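Local coordinates for serine-rich Repeat Adhesion Glycoprotein (Srr1) (Streptococcus agalactiae, PDB 4MBO) that binds fibrinogen as a surface adhesin, probably through the Ig-like domains of its binding region, at residues K19-K25 against V44-S50; A228-K234 against Y284-I290. All coordinates share one frame. Where two conformers were deposited one is given. Residues are numbered along the deposited sequence.

Contact 1: K19-K25 against V44-S50; sequences KVNIALK and VLNFAFS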
ATOM      1  N   LYS A  19      26.617  21.606   4.790  1.00 20.68           N
ATOM      2  CA  LYS A  19      25.506  21.994   5.662  1.00 21.35           C
ATOM      3  C   LYS A  19      24.364  20.989   5.545  1.00 19.62           C
ATOM      4  O   LYS A  19      23.195  21.341   5.629  1.00 18.59           O
ATOM      5  CB  LYS A  19      25.009  23.420   5.303  1.00 23.57           C
ATOM      6  CG  LYS A  19      26.150  24.413   5.216  1.00 28.30           C
ATOM      7  CD  LYS A  19      25.706  25.838   4.881  1.00 31.43           C
ATOM      8  CE  LYS A  19      25.070  26.493   6.079  1.00 32.52           C
ATOM      9  NZ  LYS A  19      25.082  27.969   5.939  1.00 35.56           N
ATOM     10  N   VAL A  20      24.724  19.715   5.412  1.00 18.69           N
ATOM     11  CA  VAL A  20      23.703  18.705   5.267  1.00 17.10           C
ATOM     12  C   VAL A  20      22.907  18.450   6.557  1.00 17.32           C
ATOM     13  O   VAL A  20      23.473  18.318   7.665  1.00 18.16           O
ATOM     14  CB  VAL A  20      24.334  17.357   4.832  1.00 17.06           C
ATOM     15  CG1 VAL A  20      23.278  16.283   4.754  1.00 16.83           C
ATOM     16  CG2 VAL A  20      25.080  17.497   3.508  1.00 18.46           C
ATOM     17  N   ASN A  21      21.582  18.434   6.398  0.50 17.95           N
ATOM     18  CA  ASN A  21      20.619  18.165   7.453  0.50 18.49           C
ATOM     19  C   ASN A  21      19.668  17.087   6.904  0.50 17.62           C
ATOM     20  O   ASN A  21      19.403  17.077   5.696  0.50 17.12           O
ATOM     21  CB  ASN A  21      19.817  19.436   7.784  0.50 21.35           C
ATOM     22  CG  ASN A  21      20.659  20.514   8.460  0.50 23.19           C
ATOM     23  OD1 ASN A  21      21.028  20.379   9.615  0.50 26.90           O
ATOM     24  ND2 ASN A  21      20.900  21.610   7.765  0.50 24.88           N
ATOM     25  N   ILE A  22      19.197  16.176   7.764  1.00 16.83           N
ATOM     26  CA  ILE A  22      18.196  15.197   7.353  1.00 15.55           C
ATOM     27  C   ILE A  22      17.434  14.792   8.605  1.00 15.46           C
ATOM     28  O   ILE A  22      18.015  14.679   9.689  1.00 16.85           O
ATOM     29  CB  ILE A  22      18.838  13.980   6.620  1.00 15.26           C
ATOM     30  CG1 ILE A  22      17.729  13.083   6.058  1.00 15.81           C
ATOM     31  CG2 ILE A  22      19.783  13.192   7.534  1.00 17.25           C
ATOM     32  CD1 ILE A  22      18.228  12.091   5.037  1.00 15.81           C
ATOM     33  N   ALA A  23      16.132  14.569   8.460  1.00 15.33           N
ATOM     34  CA  ALA A  23      15.292  14.208   9.571  1.00 14.59           C
ATOM     35  C   ALA A  23      14.078  13.431   9.130  1.00 14.33           C
ATOM     36  O   ALA A  23      13.612  13.557   7.977  1.00 15.50           O
ATOM     37  CB  ALA A  23      14.838  15.440  10.320  1.00 16.86           C
ATOM     38  N   LEU A  24      13.639  12.548  10.045  1.00 15.67           N
ATOM     39  CA  LEU A  24      12.390  11.784   9.905  1.00 15.99           C
ATOM     40  C   LEU A  24      11.479  12.238  11.042  1.00 17.01           C
ATOM     41  O   LEU A  24      11.873  12.256  12.220  1.00 17.67           O
ATOM     42  CB  LEU A  24      12.636  10.267   9.947  1.00 16.03           C
ATOM     43  CG  LEU A  24      13.280   9.698   8.702  1.00 15.73           C
ATOM     44  CD1 LEU A  24      13.840   8.320   8.993  1.00 16.83           C
ATOM     45  CD2 LEU A  24      12.320   9.654   7.520  1.00 17.91           C
ATOM     46  N   LYS A  25      10.254  12.625  10.687  0.50 18.01           N
ATOM     47  CA  LYS A  25       9.306  13.146  11.661  0.50 19.50           C
ATOM     48  C   LYS A  25       7.933  12.478  11.577  0.50 19.47           C
ATOM     49  O   LYS A  25       7.509  12.030  10.501  0.50 18.59           O
ATOM     50  CB  LYS A  25       9.197  14.663  11.480  0.50 21.50           C
ATOM     51  CG  LYS A  25      10.502  15.397  11.811  0.50 23.46           C
ATOM     52  CD  LYS A  25      10.557  16.837  11.303  0.50 25.39           C
ATOM     53  CE  LYS A  25      11.994  17.349  11.397  0.50 25.79           C
ATOM     54  NZ  LYS A  25      12.333  18.473  10.477  0.50 24.88           N
ATOM     55  N   VAL A  44       7.281  11.694   7.580  1.00 16.70           N
ATOM     56  CA  VAL A  44       7.739  12.779   6.742  1.00 17.18           C
ATOM     57  C   VAL A  44       9.274  12.824   6.768  1.00 16.16           C
ATOM     58  O   VAL A  44       9.899  12.777   7.833  1.00 17.67           O
ATOM     59  CB  VAL A  44       7.158  14.144   7.209  1.00 19.33           C
ATOM     60  CG1 VAL A  44       7.737  15.253   6.340  1.00 20.55           C
ATOM     61  CG2 VAL A  44       5.624  14.142   7.058  1.00 21.72           C
ATOM     62  N   LEU A  45       9.851  12.879   5.589  1.00 15.04           N
ATOM     63  CA  LEU A  45      11.288  13.026   5.409  1.00 14.93           C
ATOM     64  C   LEU A  45      11.619  14.442   4.971  1.00 16.10           C
ATOM     65  O   LEU A  45      11.002  14.982   4.047  1.00 16.90           O
ATOM     66  CB  LEU A  45      11.756  12.074   4.314  1.00 16.19           C
ATOM     67  CG  LEU A  45      13.212  12.224   3.829  1.00 16.42           C
ATOM     68  CD1 LEU A  45      14.182  11.926   4.964  1.00 17.10           C
ATOM     69  CD2 LEU A  45      13.467  11.308   2.642  1.00 18.90           C
ATOM     70  N   ASN A  46      12.616  15.035   5.616  1.00 16.16           N
ATOM     71  CA  ASN A  46      13.099  16.290   5.099  1.00 17.67           C
ATOM     72  C   ASN A  46      14.619  16.323   5.104  1.00 16.27           C
ATOM     73  O   ASN A  46      15.276  15.681   5.939  1.00 16.54           O
ATOM     74  CB  ASN A  46      12.544  17.479   5.837  1.00 22.68           C
ATOM     75  CG  ASN A  46      13.159  17.666   7.171  1.00 25.32           C
ATOM     76  OD1 ASN A  46      12.772  17.028   8.127  1.00 31.23           O
ATOM     77  ND2 ASN A  46      14.112  18.607   7.263  1.00 31.26           N
ATOM     78  N   PHE A  47      15.179  17.036   4.137  1.00 15.76           N
ATOM     79  CA  PHE A  47      16.621  17.206   4.061  1.00 15.37           C
ATOM     80  C   PHE A  47      16.940  18.523   3.391  1.00 16.75           C
ATOM     81  O   PHE A  47      16.106  19.107   2.696  1.00 16.59           O
ATOM     82  CB  PHE A  47      17.305  16.013   3.348  1.00 15.89           C
ATOM     83  CG  PHE A  47      16.848  15.764   1.947  1.00 15.97           C
ATOM     84  CD1 PHE A  47      17.462  16.404   0.881  1.00 18.10           C
ATOM     85  CD2 PHE A  47      15.828  14.855   1.699  1.00 18.96           C
ATOM     86  CE1 PHE A  47      17.033  16.162  -0.424  1.00 20.19           C
ATOM     87  CE2 PHE A  47      15.411  14.612   0.403  1.00 19.24           C
ATOM     88  CZ  PHE A  47      16.006  15.269  -0.639  1.00 19.35           C
ATOM     89  N   ALA A  48      18.171  18.989   3.598  1.00 15.66           N
ATOM     90  CA  ALA A  48      18.608  20.229   3.001  1.00 15.91           C
ATOM     91  C   ALA A  48      20.125  20.237   2.984  1.00 15.41           C
ATOM     92  O   ALA A  48      20.776  19.539   3.780  1.00 15.47           O
ATOM     93  CB  ALA A  48      18.092  21.406   3.810  1.00 17.23           C
ATOM     94  N   PHE A  49      20.682  21.036   2.089  1.00 16.38           N
ATOM     95  CA  PHE A  49      22.129  21.214   1.978  1.00 16.82           C
ATOM     96  C   PHE A  49      22.436  22.378   1.031  1.00 17.98           C
ATOM     97  O   PHE A  49      21.528  22.936   0.398  1.00 18.70           O
ATOM     98  CB  PHE A  49      22.814  19.928   1.436  1.00 15.89           C
ATOM     99  CG  PHE A  49      22.339  19.506   0.079  1.00 16.68           C
ATOM    100  CD1 PHE A  49      22.911  20.011  -1.085  1.00 17.67           C
ATOM    101  CD2 PHE A  49      21.301  18.581  -0.039  1.00 16.03           C
ATOM    102  CE1 PHE A  49      22.464  19.627  -2.337  1.00 18.87           C
ATOM    103  CE2 PHE A  49      20.840  18.213  -1.292  1.00 17.09           C
ATOM    104  CZ  PHE A  49      21.424  18.721  -2.436  1.00 18.62           C
ATOM    105  N   SER A  50      23.710  22.745   0.980  1.00 18.23           N
ATOM    106  CA  SER A  50      24.236  23.675   0.023  1.00 19.88           C
ATOM    107  C   SER A  50      25.317  22.980  -0.793  1.00 20.81           C
ATOM    108  O   SER A  50      25.961  22.036  -0.320  1.00 20.63           O
ATOM    109  CB  SER A  50      24.878  24.878   0.714  1.00 22.04           C
ATOM    110  OG  SER A  50      23.894  25.647   1.349  1.00 24.44           O
TER
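Val44 opens the ladder: its N and O bond to Lys25 O and Lys25 N (both 2.9 Å) in an antiparallel pairing whose axes approach to 4.6 Å. Leu45 turns to the inner face, where its CD1 lies 3.9 Å from both Ile22 CG1 and Leu24 CD2. On the outer face Asn46 adds a polar link, its OD1 accepting from Lys25 NZ at 2.8 Å, while its backbone pairs with Ala23, whose small CB leaves room for the amide. These strands belong to a four-stranded antiparallel sheet in a β-sandwich of Ig-like type; 20-25 is one of its two outermost strands, and strands 139-145 and 148-157 face it across the core. Phe47 sends its ring into that core, leaving CB against Ile22 CG1 (4.0 Å). Ala48 exchanges backbone bonds with Asn21 (Asn21 N to Ala48 O 3.0 Å, Ala48 N to Asn21 O 3.1 Å). The Phe49 ring again lies on the core side, edge-to-face with Phe60, and Phe49 CB is 3.9 Å from Val20 CG2.

Contact 2: A228-K234 against Y284-I290; sequences AEVKILK and YVVLVKI
Strands 229-234 and 284-290, both extended, run antiparallel at 164° with axes 4.6 Å apart at closest approach. Register pairs Glu229 with Lys289, Lys231 with Leu287 and Leu233 with Val285 as hydrogen-bonded pairs; Val230-Val288, Ile232-Val286 and Lys234-Tyr284 alternate as non-hydrogen-bonded pairs, with CA-CA distances of 4.5 to 4.8 Å. Six backbone bonds result: Glu229 N to Lys289 O and Lys289 N to Glu229 O (2.9 Å each), Lys231 N to Leu287 O (3.0 Å), Leu287 N to Lys231 O, Leu233 N to Val285 O and Val285 N to Leu233 O (2.8 Å each).

Apolar contacts fill one face with β-branched residues, which suit extended backbone: Val230 CG1 lies 4.1 Å from Val286 CG1, and Ile232 (chi1 m) places CG1 4.3 Å from Val286 CG2. Tyr284 (chi1 m) brings CE1 to 3.7 Å from Lys234 CG, its ring stacking on Trp273. On the other face Leu233 CD1 meets Leu287 CD1 at 3.9 Å. Apart from these, Lys289 CD simply touches Glu229 OE1 at 3.7 Å. Strand 186-202 continues the sheet beyond 284-290, an antiparallel ladder within the β-sandwich of the C-terminal fibrinogen-binding adhesin domain, probably an Ig-like variant.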
ATOM      1  N   ALA A 228     -14.478  -4.789 -14.227  0.70 17.59           N
ATOM      2  CA  ALA A 228     -13.566  -5.359 -13.234  0.70 17.47           C
ATOM      3  C   ALA A 228     -12.872  -6.594 -13.759  0.70 17.11           C
ATOM      4  O   ALA A 228     -13.523  -7.455 -14.384  0.70 16.13           O
ATOM      5  CB  ALA A 228     -14.321  -5.734 -11.971  0.70 16.30           C
ATOM      6  N   GLU A 229     -11.568  -6.671 -13.465  0.70 18.55           N
ATOM      7  CA  GLU A 229     -10.755  -7.867 -13.708  0.70 19.91           C
ATOM      8  C   GLU A 229     -10.754  -8.548 -12.358  0.70 18.66           C
ATOM      9  O   GLU A 229     -10.400  -7.932 -11.349  0.70 18.39           O
ATOM     10  CB  GLU A 229      -9.342  -7.505 -14.135  0.70 23.22           C
ATOM     11  CG  GLU A 229      -9.326  -6.610 -15.351  0.70 26.74           C
ATOM     12  CD  GLU A 229      -7.947  -6.267 -15.872  0.70 32.20           C
ATOM     13  OE1 GLU A 229      -6.950  -6.277 -15.114  0.70 34.34           O
ATOM     14  OE2 GLU A 229      -7.887  -5.942 -17.069  0.70 35.96           O
ATOM     15  N   VAL A 230     -11.201  -9.799 -12.328  1.00 17.59           N
ATOM     16  CA  VAL A 230     -11.351 -10.551 -11.086  1.00 16.49           C
ATOM     17  C   VAL A 230     -10.530 -11.825 -11.115  1.00 16.76           C
ATOM     18  O   VAL A 230     -10.601 -12.587 -12.074  1.00 17.56           O
ATOM     19  CB  VAL A 230     -12.833 -10.967 -10.867  1.00 16.84           C
ATOM     20  CG1 VAL A 230     -13.003 -11.749  -9.574  1.00 16.22           C
ATOM     21  CG2 VAL A 230     -13.744  -9.752 -10.860  1.00 17.19           C
ATOM     22  N   LYS A 231      -9.765 -12.037 -10.050  1.00 16.29           N
ATOM     23  CA  LYS A 231      -8.943 -13.236  -9.885  1.00 16.65           C
ATOM     24  C   LYS A 231      -9.215 -13.732  -8.478  1.00 17.02           C
ATOM     25  O   LYS A 231      -9.300 -12.946  -7.533  1.00 15.64           O
ATOM     26  CB  LYS A 231      -7.433 -12.933 -10.064  1.00 19.27           C
ATOM     27  CG  LYS A 231      -6.520 -14.147  -9.896  1.00 21.44           C
ATOM     28  CD  LYS A 231      -5.065 -13.924 -10.373  1.00 25.56           C
ATOM     29  CE  LYS A 231      -4.344 -12.861  -9.564  1.00 29.64           C
ATOM     30  NZ  LYS A 231      -2.892 -12.728  -9.957  1.00 34.05           N
ATOM     31  N   ILE A 232      -9.377 -15.053  -8.338  1.00 15.27           N
ATOM     32  CA  ILE A 232      -9.639 -15.695  -7.048  1.00 15.63           C
ATOM     33  C   ILE A 232      -8.556 -16.736  -6.771  1.00 15.61           C
ATOM     34  O   ILE A 232      -8.299 -17.631  -7.589  1.00 16.49           O
ATOM     35  CB  ILE A 232     -11.037 -16.357  -7.004  1.00 15.04           C
ATOM     36  CG1 ILE A 232     -12.084 -15.381  -7.509  1.00 16.59           C
ATOM     37  CG2 ILE A 232     -11.332 -16.906  -5.618  1.00 15.72           C
ATOM     38  CD1 ILE A 232     -13.484 -15.936  -7.570  1.00 17.83           C
ATOM     39  N   LEU A 233      -7.915 -16.592  -5.621  1.00 15.53           N
ATOM     40  CA  LEU A 233      -6.863 -17.481  -5.179  1.00 15.93           C
ATOM     41  C   LEU A 233      -7.234 -18.179  -3.891  1.00 16.37           C
ATOM     42  O   LEU A 233      -7.996 -17.653  -3.091  1.00 17.00           O
ATOM     43  CB  LEU A 233      -5.545 -16.695  -4.950  1.00 16.33           C
ATOM     44  CG  LEU A 233      -5.093 -15.820  -6.088  1.00 17.52           C
ATOM     45  CD1 LEU A 233      -3.881 -15.013  -5.670  1.00 19.42           C
ATOM     46  CD2 LEU A 233      -4.791 -16.620  -7.334  1.00 19.31           C
ATOM     47  N   LYS A 234      -6.729 -19.405  -3.717  0.50 16.73           N
ATOM     48  CA  LYS A 234      -6.967 -20.191  -2.495  0.50 16.63           C
ATOM     49  C   LYS A 234      -5.625 -20.446  -1.798  0.50 17.18           C
ATOM     50  O   LYS A 234      -4.624 -20.806  -2.451  0.50 17.62           O
ATOM     51  CB  LYS A 234      -7.653 -21.531  -2.813  0.50 17.76           C
ATOM     52  CG  LYS A 234      -7.928 -22.411  -1.602  0.50 18.89           C
ATOM     53  CD  LYS A 234      -8.626 -23.698  -2.019  0.50 20.54           C
ATOM     54  CE  LYS A 234      -8.658 -24.724  -0.903  0.50 22.73           C
ATOM     55  NZ  LYS A 234      -7.296 -25.207  -0.574  0.50 23.98           N
ATOM     56  N   TYR A 284      -9.615 -17.631   0.947  1.00 14.57           N
ATOM     57  CA  TYR A 284      -9.608 -17.190  -0.432  1.00 15.11           C
ATOM     58  C   TYR A 284      -9.234 -15.715  -0.487  1.00 15.36           C
ATOM     59  O   TYR A 284      -9.450 -14.968   0.460  1.00 15.46           O
ATOM     60  CB  TYR A 284     -10.960 -17.365  -1.119  1.00 15.48           C
ATOM     61  CG  TYR A 284     -11.423 -18.794  -1.215  1.00 15.88           C
ATOM     62  CD1 TYR A 284     -10.901 -19.646  -2.170  1.00 17.36           C
ATOM     63  CD2 TYR A 284     -12.365 -19.287  -0.343  1.00 17.04           C
ATOM     64  CE1 TYR A 284     -11.283 -20.965  -2.253  1.00 19.44           C
ATOM     65  CE2 TYR A 284     -12.796 -20.595  -0.435  1.00 19.06           C
ATOM     66  CZ  TYR A 284     -12.252 -21.431  -1.382  1.00 20.88           C
ATOM     67  OH  TYR A 284     -12.667 -22.750  -1.450  1.00 23.65           O
ATOM     68  N   VAL A 285      -8.603 -15.324  -1.582  1.00 14.61           N
ATOM     69  CA  VAL A 285      -8.275 -13.937  -1.844  1.00 14.09           C
ATOM     70  C   VAL A 285      -8.917 -13.601  -3.196  1.00 14.64           C
ATOM     71  O   VAL A 285      -8.675 -14.267  -4.201  1.00 16.29           O
ATOM     72  CB  VAL A 285      -6.778 -13.712  -1.880  1.00 16.27           C
ATOM     73  CG1 VAL A 285      -6.495 -12.261  -2.150  1.00 16.69           C
ATOM     74  CG2 VAL A 285      -6.125 -14.180  -0.581  1.00 17.45           C
ATOM     75  N   VAL A 286      -9.738 -12.555  -3.216  1.00 13.70           N
ATOM     76  CA  VAL A 286     -10.373 -12.076  -4.427  1.00 14.03           C
ATOM     77  C   VAL A 286      -9.730 -10.747  -4.795  1.00 13.61           C
ATOM     78  O   VAL A 286      -9.779  -9.775  -4.005  1.00 13.89           O
ATOM     79  CB  VAL A 286     -11.884 -11.874  -4.266  1.00 14.08           C
ATOM     80  CG1 VAL A 286     -12.442 -11.327  -5.581  1.00 14.53           C
ATOM     81  CG2 VAL A 286     -12.558 -13.166  -3.842  1.00 14.87           C
ATOM     82  N   LEU A 287      -9.085 -10.676  -5.952  1.00 14.09           N
ATOM     83  CA  LEU A 287      -8.461  -9.448  -6.399  1.00 14.85           C
ATOM     84  C   LEU A 287      -9.333  -8.827  -7.465  1.00 15.92           C
ATOM     85  O   LEU A 287      -9.685  -9.487  -8.440  1.00 16.97           O
ATOM     86  CB  LEU A 287      -7.078  -9.692  -6.963  1.00 16.96           C
ATOM     87  CG  LEU A 287      -6.061 -10.337  -6.010  1.00 17.63           C
ATOM     88  CD1 LEU A 287      -6.118 -11.841  -6.040  1.00 18.95           C
ATOM     89  CD2 LEU A 287      -4.683  -9.854  -6.432  1.00 22.27           C
ATOM     90  N   VAL A 288      -9.730  -7.587  -7.257  1.00 14.23           N
ATOM     91  CA  VAL A 288     -10.543  -6.830  -8.209  1.00 15.12           C
ATOM     92  C   VAL A 288      -9.764  -5.602  -8.677  1.00 16.60           C
ATOM     93  O   VAL A 288      -9.403  -4.742  -7.851  1.00 18.20           O
ATOM     94  CB  VAL A 288     -11.875  -6.404  -7.575  1.00 15.99           C
ATOM     95  CG1 VAL A 288     -12.665  -5.459  -8.486  1.00 17.51           C
ATOM     96  CG2 VAL A 288     -12.698  -7.620  -7.190  1.00 16.20           C
ATOM     97  N   LYS A 289      -9.479  -5.540  -9.973  0.70 16.98           N
ATOM     98  CA  LYS A 289      -8.830  -4.354 -10.536  0.70 18.16           C
ATOM     99  C   LYS A 289      -9.866  -3.627 -11.367  0.70 18.76           C
ATOM    100  O   LYS A 289     -10.543  -4.232 -12.211  0.70 18.04           O
ATOM    101  CB  LYS A 289      -7.622  -4.699 -11.397  0.70 21.71           C
ATOM    102  CG  LYS A 289      -6.891  -3.461 -11.884  0.70 25.73           C
ATOM    103  CD  LYS A 289      -5.662  -3.763 -12.726  0.70 28.80           C
ATOM    104  CE  LYS A 289      -4.526  -4.336 -11.901  0.70 31.45           C
ATOM    105  NZ  LYS A 289      -3.305  -4.523 -12.739  0.70 35.96           N
ATOM    106  N   ILE A 290      -9.986  -2.326 -11.121  1.00 17.92           N
ATOM    107  CA  ILE A 290     -10.927  -1.457 -11.839  1.00 18.70           C
ATOM    108  C   ILE A 290     -10.329  -0.092 -12.088  1.00 19.27           C
ATOM    109  O   ILE A 290      -9.315   0.262 -11.483  1.00 18.80           O
ATOM    110  CB  ILE A 290     -12.210  -1.209 -11.008  1.00 19.85           C
ATOM    111  CG1 ILE A 290     -11.862  -0.847  -9.554  1.00 21.40           C
ATOM    112  CG2 ILE A 290     -13.082  -2.420 -11.025  1.00 19.62           C
ATOM    113  CD1 ILE A 290     -13.048  -0.405  -8.711  1.00 23.39           C
TER

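How the contacts relate
Both contacts are antiparallel ladders, each with six backbone hydrogen bonds, in separate sheets on opposite sides of the chain's centre, their nearest atoms about 28 Å apart. Contact 1 joins an outermost strand to its neighbour, and its faces differ: aromatic and aliphatic groups fill the sandwich core, whereas the other face mixes Asn21, Asn46 and Lys25 with Val44 and two alanines. In contact 2, flanked by strands 254-255 and 186-202, more residues are buried. Apolar residues occur on both its faces because each is covered, Ile232 and Val286 by Ile271, Leu233 by Tyr248 and Val285 by Leu240; charged side chains sit toward the ends and at Lys231. Only contact 1 adds a side-chain hydrogen bond across its strands.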